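Local coordinates for putative transcriptional regulator (Streptomyces coelicolor, PDB 2ZB9), which probably binds regulatory DNA as a TetR-family transcription factor, using a predicted helix-turn-helix motif near its N-terminus, at residues Ala26-Ala31 and Lys62-Lys67; His104-Thr109 and His176-Pro181; Glu34-Glu39 and Asp73-Ala78. All blocks are in the same frame, centred on the assembly; numbering follows the deposited sequence.

Interaction 1: residues Ala26-Ala31 and Lys62-Lys67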
loop_
_atom_site.group_PDB
_atom_site.type_symbol
_atom_site.label_atom_id
_atom_site.label_comp_id
_atom_site.label_asym_id
_atom_site.label_seq_id
_atom_site.Cartn_x
_atom_site.Cartn_y
_atom_site.Cartn_z
ATOM N N ALA A 26 19.089 22.815 -6.394
ATOM C CA ALA A 26 19.420 21.544 -7.046
ATOM C C ALA A 26 20.633 20.881 -6.403
ATOM O O ALA A 26 20.628 19.673 -6.163
ATOM C CB ALA A 26 19.676 21.764 -8.536
ATOM N N GLU A 27 21.671 21.669 -6.131
ATOM C CA GLU A 27 22.877 21.140 -5.499
ATOM C C GLU A 27 22.555 20.555 -4.133
ATOM O O GLU A 27 23.048 19.482 -3.768
ATOM C CB GLU A 27 23.928 22.243 -5.334
ATOM C CG GLU A 27 24.799 22.482 -6.555
ATOM C CD GLU A 27 25.693 23.702 -6.408
ATOM O OE1 GLU A 27 26.330 23.864 -5.340
ATOM O OE2 GLU A 27 25.765 24.499 -7.369
ATOM N N VAL A 28 21.736 21.270 -3.367
ATOM C CA VAL A 28 21.348 20.806 -2.040
ATOM C C VAL A 28 20.554 19.512 -2.173
ATOM O O VAL A 28 20.836 18.528 -1.492
ATOM C CB VAL A 28 20.488 21.863 -1.312
ATOM C CG1 VAL A 28 19.992 21.310 0.020
ATOM C CG2 VAL A 28 21.302 23.124 -1.091
ATOM N N LEU A 29 19.566 19.520 -3.061
ATOM C CA LEU A 29 18.728 18.347 -3.295
ATOM C C LEU A 29 19.603 17.163 -3.724
ATOM O O LEU A 29 19.355 16.015 -3.348
ATOM C CB LEU A 29 17.687 18.682 -4.367
ATOM C CG LEU A 29 16.198 18.469 -4.068
ATOM C CD1 LEU A 29 15.885 18.700 -2.606
ATOM C CD2 LEU A 29 15.390 19.399 -4.952
ATOM N N HIS A 30 20.643 17.443 -4.500
ATOM C CA HIS A 30 21.551 16.386 -4.930
ATOM C C HIS A 30 22.280 15.834 -3.705
ATOM O O HIS A 30 22.448 14.622 -3.563
ATOM C CB HIS A 30 22.583 16.919 -5.923
ATOM C CG HIS A 30 23.585 15.891 -6.346
ATOM N ND1 HIS A 30 23.303 14.914 -7.275
ATOM C CD2 HIS A 30 24.850 15.654 -5.924
ATOM C CE1 HIS A 30 24.349 14.118 -7.408
ATOM N NE2 HIS A 30 25.301 14.545 -6.599
ATOM N N ALA A 31 22.715 16.727 -2.820
ATOM C CA ALA A 31 23.415 16.296 -1.615
ATOM C C ALA A 31 22.476 15.469 -0.744
ATOM O O ALA A 31 22.889 14.469 -0.160
ATOM C CB ALA A 31 23.931 17.501 -0.833
ATOM N N LYS A 62 14.251 27.489 5.155
ATOM C CA LYS A 62 13.279 28.222 4.343
ATOM C C LYS A 62 12.647 27.350 3.263
ATOM O O LYS A 62 11.443 27.442 3.004
ATOM C CB LYS A 62 13.938 29.419 3.654
ATOM C CG LYS A 62 14.490 30.490 4.574
ATOM C CD LYS A 62 15.070 31.615 3.730
ATOM C CE LYS A 62 15.748 32.684 4.569
ATOM N NZ LYS A 62 16.346 33.717 3.674
ATOM N N TRP A 63 13.464 26.521 2.620
ATOM C CA TRP A 63 12.974 25.654 1.555
ATOM C C TRP A 63 12.332 24.361 2.046
ATOM O O TRP A 63 11.430 23.830 1.401
ATOM C CB TRP A 63 14.107 25.316 0.586
ATOM C CG TRP A 63 14.619 26.487 -0.179
ATOM C CD1 TRP A 63 13.906 27.583 -0.573
ATOM C CD2 TRP A 63 15.932 26.644 -0.724
ATOM N NE1 TRP A 63 14.694 28.410 -1.335
ATOM C CE2 TRP A 63 15.944 27.859 -1.444
ATOM C CE3 TRP A 63 17.103 25.874 -0.677
ATOM C CZ2 TRP A 63 17.080 28.324 -2.114
ATOM C CZ3 TRP A 63 18.236 26.337 -1.345
ATOM C CH2 TRP A 63 18.213 27.552 -2.054
ATOM N N TRP A 64 12.798 23.849 3.179
ATOM C CA TRP A 64 12.245 22.616 3.730
ATOM C C TRP A 64 11.951 22.813 5.207
ATOM O O TRP A 64 12.844 22.738 6.051
ATOM C CB TRP A 64 13.221 21.457 3.522
ATOM C CG TRP A 64 13.510 21.225 2.076
ATOM C CD1 TRP A 64 12.694 20.620 1.165
ATOM C CD2 TRP A 64 14.657 21.676 1.349
ATOM N NE1 TRP A 64 13.258 20.672 -0.088
ATOM C CE2 TRP A 64 14.466 21.320 -0.006
ATOM C CE3 TRP A 64 15.833 22.354 1.706
ATOM C CZ2 TRP A 64 15.397 21.615 -1.002
ATOM C CZ3 TRP A 64 16.763 22.649 0.715
ATOM C CH2 TRP A 64 16.539 22.281 -0.621
ATOM N N PRO A 65 10.677 23.057 5.537
ATOM C CA PRO A 65 10.205 23.281 6.904
ATOM C C PRO A 65 10.426 22.123 7.869
ATOM O O PRO A 65 10.298 22.292 9.080
ATOM C CB PRO A 65 8.728 23.602 6.700
ATOM C CG PRO A 65 8.373 22.735 5.524
ATOM C CD PRO A 65 9.542 23.005 4.599
ATOM N N SER A 66 10.761 20.949 7.350
ATOM C CA SER A 66 10.983 19.816 8.235
ATOM C C SER A 66 11.898 18.763 7.643
ATOM O O SER A 66 12.158 18.736 6.441
ATOM C CB SER A 66 9.652 19.154 8.593
ATOM O OG SER A 66 9.144 18.427 7.486
ATOM N N LYS A 67 12.381 17.890 8.515
ATOM C CA LYS A 67 13.250 16.794 8.126
ATOM C C LYS A 67 12.498 15.913 7.121
ATOM O O LYS A 67 13.072 15.439 6.138
ATOM C CB LYS A 67 13.627 16.007 9.385
ATOM C CG LYS A 67 14.066 14.572 9.173
ATOM C CD LYS A 67 15.395 14.466 8.470
ATOM C CE LYS A 67 15.860 13.017 8.460
ATOM N NZ LYS A 67 16.072 12.511 9.847
#
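The backbones stand apart, with CA of Val-28 10.3 Å from CA of Trp-63 and CA of Leu-29 10.5 Å from CA of Trp-64, and bulky side chains bridge the distance. Val-28 splits its branches between the two indoles. CG1 of Val-28, anti to the backbone N (chi1 175°), lies 3.6 Å from CZ3 of Trp-64, while CG2 of Val-28 meets the edge of the Trp-63 ring more loosely, 4.4 Å from CZ3 of Trp-63. Leu-29 adds CD1, 3.4 Å from CZ2 of Trp-64, so the two helix residues share the benzo end of that indole. Trp-63 packs CB over one face of the Trp-64 ring, 3.6 Å above the plane and offset toward the rim. At the polar end, NE1 of Trp-64 hydrogen-bonds to Asp-73 of helix 67-83, which restrains the rotation of the ring. Replacing Trp-64 by an alanine is likely to open a gap beside Val-28 and Leu-29 and to leave Asp-73 without its indole partner. No hydrogen bond spans the two segments, and 163 Å² is buried between them; helix 20-39 therefore holds the end of the predicted helix-turn-helix by apolar contact, with the buried N-H of Trp-64 satisfied by helix 67-83.

Interaction 2: residues His104-Thr109 and His176-Pro181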
loop_
_atom_site.group_PDB
_atom_site.type_symbol
_atom_site.label_atom_id
_atom_site.label_comp_id
_atom_site.label_asym_id
_atom_site.label_seq_id
_atom_site.Cartn_x
_atom_site.Cartn_y
_atom_site.Cartn_z
ATOM N N HIS A 104 13.260 -2.600 -9.145
ATOM C CA HIS A 104 14.681 -2.635 -8.837
ATOM C C HIS A 104 14.963 -1.645 -7.708
ATOM O O HIS A 104 15.617 -1.981 -6.720
ATOM C CB HIS A 104 15.507 -2.257 -10.066
ATOM C CG HIS A 104 16.977 -2.159 -9.791
ATOM N ND1 HIS A 104 17.797 -3.264 -9.724
ATOM C CD2 HIS A 104 17.762 -1.088 -9.526
ATOM C CE1 HIS A 104 19.027 -2.878 -9.428
ATOM N NE2 HIS A 104 19.033 -1.564 -9.302
ATOM N N VAL A 105 14.466 -0.421 -7.860
ATOM C CA VAL A 105 14.660 0.602 -6.840
ATOM C C VAL A 105 14.118 0.167 -5.485
ATOM O O VAL A 105 14.795 0.288 -4.463
ATOM C CB VAL A 105 13.961 1.931 -7.229
ATOM C CG1 VAL A 105 13.911 2.872 -6.019
ATOM C CG2 VAL A 105 14.713 2.602 -8.373
ATOM N N MET A 106 12.897 -0.356 -5.480
ATOM C CA MET A 106 12.246 -0.766 -4.237
ATOM C C MET A 106 12.767 -2.026 -3.540
ATOM O O MET A 106 12.601 -2.168 -2.325
ATOM C CB MET A 106 10.740 -0.907 -4.477
ATOM C CG MET A 106 10.070 0.372 -4.987
ATOM S SD MET A 106 10.303 1.782 -3.867
ATOM C CE MET A 106 9.144 1.379 -2.596
ATOM N N THR A 107 13.404 -2.931 -4.283
ATOM C CA THR A 107 13.894 -4.178 -3.688
ATOM C C THR A 107 15.411 -4.366 -3.656
ATOM O O THR A 107 15.925 -5.102 -2.812
ATOM C CB THR A 107 13.316 -5.416 -4.423
ATOM O OG1 THR A 107 13.744 -5.395 -5.789
ATOM C CG2 THR A 107 11.799 -5.425 -4.377
ATOM N N ARG A 108 16.123 -3.722 -4.574
ATOM C CA ARG A 108 17.581 -3.865 -4.660
ATOM C C ARG A 108 18.325 -2.579 -4.327
ATOM O O ARG A 108 19.509 -2.448 -4.619
ATOM C CB ARG A 108 17.964 -4.315 -6.073
ATOM C CG ARG A 108 17.191 -5.531 -6.549
ATOM C CD ARG A 108 17.583 -6.767 -5.761
ATOM N NE ARG A 108 16.529 -7.777 -5.758
ATOM C CZ ARG A 108 16.704 -9.039 -5.377
ATOM N NH1 ARG A 108 17.900 -9.450 -4.972
ATOM N NH2 ARG A 108 15.682 -9.887 -5.389
ATOM N N THR A 109 17.624 -1.646 -3.695
ATOM C CA THR A 109 18.177 -0.347 -3.344
ATOM C C THR A 109 17.695 0.080 -1.954
ATOM O O THR A 109 16.661 -0.386 -1.477
ATOM C CB THR A 109 17.727 0.690 -4.411
ATOM O OG1 THR A 109 18.589 0.602 -5.554
ATOM C CG2 THR A 109 17.714 2.092 -3.864
ATOM N N HIS A 176 1.735 -2.558 -1.876
ATOM C CA HIS A 176 1.040 -3.424 -0.935
ATOM C C HIS A 176 1.817 -4.688 -0.609
ATOM O O HIS A 176 1.941 -5.067 0.559
ATOM C CB HIS A 176 -0.343 -3.790 -1.469
ATOM C CG HIS A 176 -1.103 -4.720 -0.580
ATOM N ND1 HIS A 176 -1.285 -6.053 -0.877
ATOM C CD2 HIS A 176 -1.718 -4.510 0.609
ATOM C CE1 HIS A 176 -1.981 -6.624 0.090
ATOM N NE2 HIS A 176 -2.257 -5.710 1.003
ATOM N N ARG A 177 2.347 -5.347 -1.629
ATOM C CA ARG A 177 3.103 -6.561 -1.373
ATOM C C ARG A 177 4.395 -6.193 -0.639
ATOM O O ARG A 177 4.925 -6.993 0.131
ATOM C CB ARG A 177 3.390 -7.308 -2.682
ATOM C CG ARG A 177 3.832 -8.742 -2.470
ATOM C CD ARG A 177 3.912 -9.554 -3.772
ATOM N NE ARG A 177 2.621 -10.086 -4.216
ATOM C CZ ARG A 177 2.494 -11.096 -5.077
ATOM N NH1 ARG A 177 3.577 -11.676 -5.576
ATOM N NH2 ARG A 177 1.294 -11.527 -5.445
ATOM N N LEU A 178 4.882 -4.971 -0.855
ATOM C CA LEU A 178 6.096 -4.513 -0.177
ATOM C C LEU A 178 5.832 -4.159 1.283
ATOM O O LEU A 178 6.629 -4.505 2.151
ATOM C CB LEU A 178 6.694 -3.285 -0.870
ATOM C CG LEU A 178 7.486 -3.489 -2.158
ATOM C CD1 LEU A 178 7.776 -2.131 -2.791
ATOM C CD2 LEU A 178 8.776 -4.234 -1.856
ATOM N N LEU A 179 4.730 -3.458 1.554
ATOM C CA LEU A 179 4.396 -3.067 2.930
ATOM C C LEU A 179 4.086 -4.282 3.807
ATOM O O LEU A 179 4.385 -4.292 5.001
ATOM C CB LEU A 179 3.199 -2.102 2.960
ATOM C CG LEU A 179 3.364 -0.581 2.767
ATOM C CD1 LEU A 179 4.729 -0.123 3.268
ATOM C CD2 LEU A 179 3.180 -0.209 1.325
ATOM N N ILE A 180 3.466 -5.297 3.217
ATOM C CA ILE A 180 3.152 -6.520 3.944
ATOM C C ILE A 180 3.483 -7.690 3.009
ATOM O O ILE A 180 2.664 -8.144 2.206
ATOM C CB ILE A 180 1.676 -6.508 4.439
ATOM C CG1 ILE A 180 1.073 -7.901 4.363
ATOM C CG2 ILE A 180 0.876 -5.453 3.700
ATOM C CD1 ILE A 180 -0.375 -7.914 4.723
ATOM N N PRO A 181 4.728 -8.179 3.113
ATOM C CA PRO A 181 5.338 -9.268 2.349
ATOM C C PRO A 181 4.885 -10.712 2.542
ATOM O O PRO A 181 5.691 -11.573 2.889
ATOM C CB PRO A 181 6.821 -9.088 2.648
ATOM C CG PRO A 181 6.802 -8.664 4.070
ATOM C CD PRO A 181 5.675 -7.658 4.117
#
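Met-106 and Thr-107 on helix 91-108 both close on one residue of helix 163-179, Leu-178, with CA of Met-106 8.3 Å from CA of Leu-178. Met-106 comes first along the chain and makes the closer contact. CB of Met-106 is 3.6 Å from CD1 of Leu-178, its CG 4.0 Å from the same methyl, and its CE 3.8 Å from it. The bends at chi2 (-58°) and chi3 (-76°) account for the CE contact: they fold the thioether back, so that the terminal methyl returns to the carbon already met by the base of the side chain, and the two side chains cross at about a right angle. Thr-107, next in line, supplies its methyl: CG2 of Thr-107 is 4.1 Å from CD2 of Leu-178, a looser touch at the other branch of the leucine. Its hydroxyl serves its own helix, OG1 being hydrogen-bonded to the carbonyl oxygen of Thr-103. The evidence is thus of a small van der Waals contact, 119 Å² in all and without a hydrogen bond across it, in which one leucine fork receives two successive residues. In the fold, this is where two helices of the C-terminal domain meet. Val-185, in the loop before helix 187-199, touches both Thr-107 and Leu-178, and Leu-115 of helix 110-122 lies against Met-106. Helix 163-179 faces this contact with Leu-178 and takes part in the dimer interface through the preceding residues, His-176 and Arg-177, which bind Asp-168 of the second subunit.

Interaction 3: residues Glu34-Glu39 and Asp73-Ala78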
loop_
_atom_site.group_PDB
_atom_site.type_symbol
_atom_site.label_atom_id
_atom_site.label_comp_id
_atom_site.label_asym_id
_atom_site.label_seq_id
_atom_site.Cartn_x
_atom_site.Cartn_y
_atom_site.Cartn_z
ATOM N N GLU A 34 22.009 11.916 -2.209
ATOM C CA GLU A 34 23.230 11.134 -2.038
ATOM C C GLU A 34 23.362 10.604 -0.609
ATOM O O GLU A 34 23.682 9.432 -0.393
ATOM C CB GLU A 34 24.450 11.995 -2.393
ATOM C CG GLU A 34 25.509 12.068 -1.293
ATOM C CD GLU A 34 26.043 13.482 -1.073
ATOM O OE1 GLU A 34 26.770 13.997 -1.959
ATOM O OE2 GLU A 34 25.728 14.075 -0.011
ATOM N N LEU A 35 23.119 11.476 0.361
ATOM C CA LEU A 35 23.208 11.104 1.770
ATOM C C LEU A 35 22.089 10.133 2.131
ATOM O O LEU A 35 22.315 9.107 2.769
ATOM C CB LEU A 35 23.103 12.356 2.641
ATOM C CG LEU A 35 23.241 12.194 4.154
ATOM C CD1 LEU A 35 24.587 11.561 4.488
ATOM C CD2 LEU A 35 23.114 13.562 4.819
ATOM N N LEU A 36 20.880 10.466 1.707
ATOM C CA LEU A 36 19.706 9.649 1.982
ATOM C C LEU A 36 19.859 8.215 1.465
ATOM O O LEU A 36 19.622 7.259 2.197
ATOM C CB LEU A 36 18.481 10.317 1.348
ATOM C CG LEU A 36 17.077 9.854 1.719
ATOM C CD1 LEU A 36 16.887 9.929 3.217
ATOM C CD2 LEU A 36 16.067 10.735 1.001
ATOM N N LEU A 37 20.277 8.071 0.210
ATOM C CA LEU A 37 20.434 6.751 -0.396
ATOM C C LEU A 37 21.616 5.915 0.085
ATOM O O LEU A 37 21.622 4.697 -0.095
ATOM C CB LEU A 37 20.505 6.881 -1.921
ATOM C CG LEU A 37 19.235 6.590 -2.729
ATOM C CD1 LEU A 37 18.034 7.334 -2.155
ATOM C CD2 LEU A 37 19.481 6.990 -4.182
ATOM N N THR A 38 22.621 6.544 0.686
ATOM C CA THR A 38 23.770 5.781 1.163
ATOM C C THR A 38 23.741 5.549 2.667
ATOM O O THR A 38 24.236 4.531 3.149
ATOM C CB THR A 38 25.103 6.479 0.830
ATOM O OG1 THR A 38 25.229 7.674 1.609
ATOM C CG2 THR A 38 25.160 6.839 -0.638
ATOM N N GLU A 39 23.159 6.486 3.410
ATOM C CA GLU A 39 23.117 6.368 4.861
ATOM C C GLU A 39 21.743 6.219 5.515
ATOM O O GLU A 39 21.658 5.905 6.702
ATOM C CB GLU A 39 23.860 7.550 5.483
ATOM C CG GLU A 39 25.359 7.500 5.226
ATOM C CD GLU A 39 26.117 8.645 5.864
ATOM O OE1 GLU A 39 25.854 8.957 7.044
ATOM O OE2 GLU A 39 26.992 9.224 5.187
ATOM N N ASP A 73 11.629 15.383 -0.627
ATOM C CA ASP A 73 11.977 16.158 -1.812
ATOM C C ASP A 73 13.290 15.632 -2.393
ATOM O O ASP A 73 13.425 15.480 -3.609
ATOM C CB ASP A 73 12.106 17.639 -1.453
ATOM C CG ASP A 73 11.894 18.559 -2.648
ATOM O OD1 ASP A 73 11.584 18.069 -3.759
ATOM O OD2 ASP A 73 12.031 19.788 -2.465
ATOM N N GLY A 74 14.257 15.345 -1.524
ATOM C CA GLY A 74 15.524 14.818 -2.006
ATOM C C GLY A 74 15.318 13.452 -2.645
ATOM O O GLY A 74 15.908 13.134 -3.685
ATOM N N TYR A 75 14.466 12.637 -2.036
ATOM C CA TYR A 75 14.211 11.307 -2.569
ATOM C C TYR A 75 13.563 11.376 -3.944
ATOM O O TYR A 75 14.003 10.706 -4.875
ATOM C CB TYR A 75 13.313 10.505 -1.628
ATOM C CG TYR A 75 13.140 9.076 -2.080
ATOM C CD1 TYR A 75 14.152 8.136 -1.886
ATOM C CD2 TYR A 75 11.993 8.680 -2.762
ATOM C CE1 TYR A 75 14.024 6.832 -2.367
ATOM C CE2 TYR A 75 11.856 7.385 -3.248
ATOM C CZ TYR A 75 12.871 6.468 -3.050
ATOM O OH TYR A 75 12.733 5.197 -3.554
ATOM N N PHE A 76 12.522 12.193 -4.079
ATOM C CA PHE A 76 11.837 12.318 -5.363
ATOM C C PHE A 76 12.823 12.657 -6.487
ATOM O O PHE A 76 12.807 12.044 -7.558
ATOM C CB PHE A 76 10.733 13.383 -5.270
ATOM C CG PHE A 76 10.003 13.616 -6.565
ATOM C CD1 PHE A 76 10.550 14.438 -7.555
ATOM C CD2 PHE A 76 8.776 12.996 -6.807
ATOM C CE1 PHE A 76 9.887 14.637 -8.769
ATOM C CE2 PHE A 76 8.106 13.187 -8.012
ATOM C CZ PHE A 76 8.662 14.011 -9.002
ATOM N N HIS A 77 13.693 13.627 -6.237
ATOM C CA HIS A 77 14.670 14.026 -7.243
ATOM C C HIS A 77 15.800 13.019 -7.471
ATOM O O HIS A 77 16.419 13.007 -8.530
ATOM C CB HIS A 77 15.221 15.404 -6.884
ATOM C CG HIS A 77 14.204 16.492 -7.030
ATOM N ND1 HIS A 77 13.868 17.032 -8.253
ATOM C CD2 HIS A 77 13.374 17.063 -6.126
ATOM C CE1 HIS A 77 12.875 17.887 -8.097
ATOM N NE2 HIS A 77 12.555 17.923 -6.816
ATOM N N ALA A 78 16.056 12.164 -6.489
ATOM C CA ALA A 78 17.101 11.157 -6.630
ATOM C C ALA A 78 16.674 9.987 -7.527
ATOM O O ALA A 78 17.506 9.388 -8.203
ATOM C CB ALA A 78 17.504 10.631 -5.257
#
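Tyr-75 of segment 73-78 receives Leu-36 of segment 34-39 at its base and Leu-37 at one side of its ring, where the two helical segments cross almost at right angles (87° between their directions, axes 9.5 Å apart at closest). Its CB is the first atom to be met: CD2 of Leu-36 lies 3.8 Å from CB of Tyr-75 and 3.9 Å from the backbone N of Tyr-75, arriving near the ring plane at the edge. This leucine reaches in from a CB that already points at the opposing helix. With CG of Tyr-75 anti to the backbone N (chi1 -174°), the ring runs out alongside segment 34-39 and its next atoms come up to Leu-37. There CD1 of Leu-37 stands 4.0 Å from CD1 of Tyr-75 and the same distance from CE1, so one methyl spans a ring bond. The other methyl of Leu-37, CD2, is 4.3 Å from CB of Ala-78, one turn further on, and the leucine fork thereby straddles two positions of segment 73-78. In the TetR fold the first helix belongs to the N-terminal DNA-binding domain, and the fourth joins that domain to the C-terminal core; helices 20-39 and 67-83 fill those places here, and 180 Å² is buried between the two segments. Further out, the tyrosine ring meets that of Tyr-136 and touches Ile-114 and Leu-115 of helix 110-122, Ile-114 being a neighbour of Leu-36 too. At the tip, OH packs against Val-105 and, at longer range, Met-106 of helix 91-108.

Overall arrangement
Helix 67-83 relates the three contacts. Interactions 1 and 3 share helix 20-39, their centres are 10 Å apart, and they join directly: NE1 of Trp-64 is 2.8 Å from OD2 of Asp-73, and CD2 of Leu-29 is 3.3 Å from CD2 of His-77. Interaction 3 in turn reaches interaction 2, 17 Å away between centres, through OH of Tyr-75, 3.6 Å from CG1 of Val-105. Interactions 1 and 2 do not touch, their nearest atoms being about 13 Å apart. Contacts on helix 67-83 thus connect the predicted helix-turn-helix region with the C-terminal domain, a placement consistent with the linking role of this helix in TetR relatives.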